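Local coordinates for protein TbpB (Actinobacillus pleuropneumoniae, PDB 3HOL) that probably serves as the surface lipoprotein of a bacterial transferrin receptor, binding host transferrin for iron acquisition, at residues 56-60 with 81-85. Residues are numbered along the deposited sequence; the frame is centred on the assembly and turned at random.
Sequences NLDDV and LQYVR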
ATOM      1  N   ASN A  56      -1.082 -13.400  -3.336  1.00 14.60           N
ATOM      2  CA  ASN A  56      -1.775 -14.654  -3.002  1.00 14.84           C
ATOM      3  C   ASN A  56      -0.871 -15.469  -2.106  1.00 13.95           C
ATOM      4  O   ASN A  56       0.223 -15.854  -2.520  1.00 12.49           O
ATOM      5  CB  ASN A  56      -2.160 -15.444  -4.292  1.00 16.54           C
ATOM      6  CG  ASN A  56      -2.813 -16.836  -4.008  1.00 21.37           C
ATOM      7  OD1 ASN A  56      -2.913 -17.313  -2.865  1.00 25.69           O
ATOM      8  ND2 ASN A  56      -3.285 -17.474  -5.087  1.00 29.06           N
ATOM      9  N   LEU A  57      -1.346 -15.751  -0.896  1.00 13.23           N
ATOM     10  CA  LEU A  57      -0.556 -16.462   0.108  1.00 14.43           C
ATOM     11  C   LEU A  57      -0.295 -17.934  -0.207  1.00 14.86           C
ATOM     12  O   LEU A  57       0.620 -18.537   0.356  1.00 14.72           O
ATOM     13  CB  LEU A  57      -1.186 -16.321   1.494  1.00 12.75           C
ATOM     14  CG  LEU A  57      -1.446 -14.848   1.916  1.00 12.80           C
ATOM     15  CD1 LEU A  57      -1.937 -14.871   3.352  1.00 10.57           C
ATOM     16  CD2 LEU A  57      -0.172 -13.926   1.793  1.00  3.68           C
ATOM     17  N   ASP A  58      -1.079 -18.497  -1.111  1.00 16.19           N
ATOM     18  CA  ASP A  58      -0.905 -19.883  -1.490  1.00 17.34           C
ATOM     19  C   ASP A  58       0.167 -20.063  -2.526  1.00 17.66           C
ATOM     20  O   ASP A  58       0.629 -21.181  -2.729  1.00 18.77           O
ATOM     21  CB  ASP A  58      -2.236 -20.451  -1.976  1.00 17.63           C
ATOM     22  CG  ASP A  58      -3.173 -20.688  -0.830  1.00 20.32           C
ATOM     23  OD1 ASP A  58      -2.722 -21.255   0.180  1.00 21.42           O
ATOM     24  OD2 ASP A  58      -4.335 -20.273  -0.905  1.00 23.08           O
ATOM     25  N   ASP A  59       0.542 -18.986  -3.208  1.00 17.01           N
ATOM     26  CA  ASP A  59       1.668 -19.074  -4.132  1.00 17.25           C
ATOM     27  C   ASP A  59       2.996 -18.654  -3.474  1.00 15.94           C
ATOM     28  O   ASP A  59       3.204 -17.466  -3.175  1.00 16.54           O
ATOM     29  CB  ASP A  59       1.428 -18.181  -5.338  1.00 17.60           C
ATOM     30  CG  ASP A  59       0.179 -18.563  -6.121  1.00 20.87           C
ATOM     31  OD1 ASP A  59      -0.264 -19.739  -6.089  1.00 23.16           O
ATOM     32  OD2 ASP A  59      -0.351 -17.665  -6.793  1.00 23.52           O
ATOM     33  N   VAL A  60       3.894 -19.605  -3.291  1.00 14.35           N
ATOM     34  CA  VAL A  60       5.203 -19.318  -2.755  1.00 15.30           C
ATOM     35  C   VAL A  60       6.142 -18.939  -3.919  1.00 15.11           C
ATOM     36  O   VAL A  60       6.069 -19.566  -4.982  1.00 12.86           O
ATOM     37  CB  VAL A  60       5.699 -20.530  -1.968  1.00 16.14           C
ATOM     38  CG1 VAL A  60       6.976 -20.252  -1.288  1.00 19.42           C
ATOM     39  CG2 VAL A  60       4.660 -20.874  -0.874  1.00 16.85           C
ATOM     40  N   LEU A  81      -2.807 -17.057   9.773  1.00 11.33           N
ATOM     41  CA  LEU A  81      -2.422 -15.819   9.058  1.00 11.31           C
ATOM     42  C   LEU A  81      -3.296 -15.671   7.839  1.00 11.93           C
ATOM     43  O   LEU A  81      -3.269 -16.527   6.959  1.00 12.30           O
ATOM     44  CB  LEU A  81      -0.922 -15.850   8.648  1.00 10.31           C
ATOM     45  CG  LEU A  81       0.030 -15.846   9.852  1.00  7.67           C
ATOM     46  CD1 LEU A  81       1.486 -15.938   9.423  1.00  6.69           C
ATOM     47  CD2 LEU A  81      -0.189 -14.556  10.701  1.00  8.85           C
ATOM     48  N   GLN A  82      -4.064 -14.580   7.773  1.00 11.19           N
ATOM     49  CA  GLN A  82      -4.973 -14.342   6.641  1.00 11.56           C
ATOM     50  C   GLN A  82      -4.410 -13.429   5.559  1.00 10.72           C
ATOM     51  O   GLN A  82      -4.853 -13.462   4.403  1.00 11.28           O
ATOM     52  CB  GLN A  82      -6.289 -13.723   7.157  1.00 12.29           C
ATOM     53  CG  GLN A  82      -7.030 -14.587   8.171  1.00 15.34           C
ATOM     54  CD  GLN A  82      -8.254 -13.871   8.641  1.00 23.87           C
ATOM     55  OE1 GLN A  82      -8.240 -13.250   9.696  1.00 27.33           O
ATOM     56  NE2 GLN A  82      -9.300 -13.882   7.827  1.00 23.54           N
ATOM     57  N   TYR A  83      -3.439 -12.598   5.901  1.00  8.05           N
ATOM     58  CA  TYR A  83      -3.039 -11.517   4.977  1.00  7.21           C
ATOM     59  C   TYR A  83      -1.544 -11.513   4.708  1.00  7.05           C
ATOM     60  O   TYR A  83      -1.107 -10.780   3.824  1.00  8.09           O
ATOM     61  CB  TYR A  83      -3.408 -10.140   5.587  1.00  5.66           C
ATOM     62  CG  TYR A  83      -4.890 -10.030   5.822  1.00  8.49           C
ATOM     63  CD1 TYR A  83      -5.768  -9.917   4.727  1.00  7.94           C
ATOM     64  CD2 TYR A  83      -5.424 -10.027   7.117  1.00  6.74           C
ATOM     65  CE1 TYR A  83      -7.153  -9.818   4.899  1.00 12.16           C
ATOM     66  CE2 TYR A  83      -6.811  -9.914   7.319  1.00 10.88           C
ATOM     67  CZ  TYR A  83      -7.678  -9.813   6.194  1.00 13.35           C
ATOM     68  OH  TYR A  83      -9.057  -9.705   6.349  1.00 14.12           O
ATOM     69  N   VAL A  84      -0.747 -12.255   5.482  1.00  6.74           N
ATOM     70  CA  VAL A  84       0.715 -12.211   5.271  1.00  6.08           C
ATOM     71  C   VAL A  84       1.325 -13.625   5.234  1.00  6.88           C
ATOM     72  O   VAL A  84       0.708 -14.574   5.701  1.00  7.19           O
ATOM     73  CB  VAL A  84       1.438 -11.354   6.361  1.00  6.48           C
ATOM     74  CG1 VAL A  84       0.882  -9.950   6.406  1.00  4.17           C
ATOM     75  CG2 VAL A  84       1.351 -12.010   7.792  1.00  8.08           C
ATOM     76  N   ARG A  85       2.522 -13.768   4.679  1.00  6.42           N
ATOM     77  CA  ARG A  85       3.256 -15.055   4.780  1.00  7.14           C
ATOM     78  C   ARG A  85       4.731 -14.767   4.610  1.00  6.81           C
ATOM     79  O   ARG A  85       5.121 -14.043   3.688  1.00  7.06           O
ATOM     80  CB  ARG A  85       2.823 -16.048   3.665  1.00  8.15           C
ATOM     81  CG  ARG A  85       3.503 -17.422   3.793  1.00  6.54           C
ATOM     82  CD  ARG A  85       2.993 -18.433   2.737  1.00  7.69           C
ATOM     83  NE  ARG A  85       3.538 -19.796   2.971  1.00  7.10           N
ATOM     84  CZ  ARG A  85       3.151 -20.889   2.311  1.00 12.21           C
ATOM     85  NH1 ARG A  85       2.166 -20.805   1.390  1.00  8.98           N
ATOM     86  NH2 ARG A  85       3.713 -22.078   2.597  1.00  9.90           N
TER
HETATM   87  O   HOH W   1       0.960 -22.883  -0.283  1.00 23.58           O
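Leu-57 lays its CD1 methyl over the backbone of the bend that leads into strand 84-91: CD1 is 3.4 Å from Gln-82 O, 3.6 Å from Tyr-83 C and 3.5 Å from Val-84 O, so it meets mainly main chain. Leu-57 CD2 lies 4.1 Å from Arg-85 CB. The extended Arg-85 side chain reaches back to the loop, where NH1 donates to Leu-57 O (2.9 Å, 161°). Arg-85 NH1 also donates to water 1 at 2.9 Å, and that water donates to Asp-58 O at 3.0 Å. Val-60 CG2 lies over one guanidinium face, 3.4 Å from Arg-85 NH1. The acceptors belong to a type I turn, Asn-56 to Asp-59, which also holds an Asx turn (Asp-58 N to Asn-56 OD1, 2.8 Å). Lys-75 O binds Arg-85 NH2, and Lys-106 of adjacent strand 101-107 binds Asn-56 O and Asp-59 O. The loop is thus fastened to the five-stranded sheet of what is probably the N-lobe handle domain by cationic side chains bonded to neutral carbonyls, without a salt bridge between the two segments.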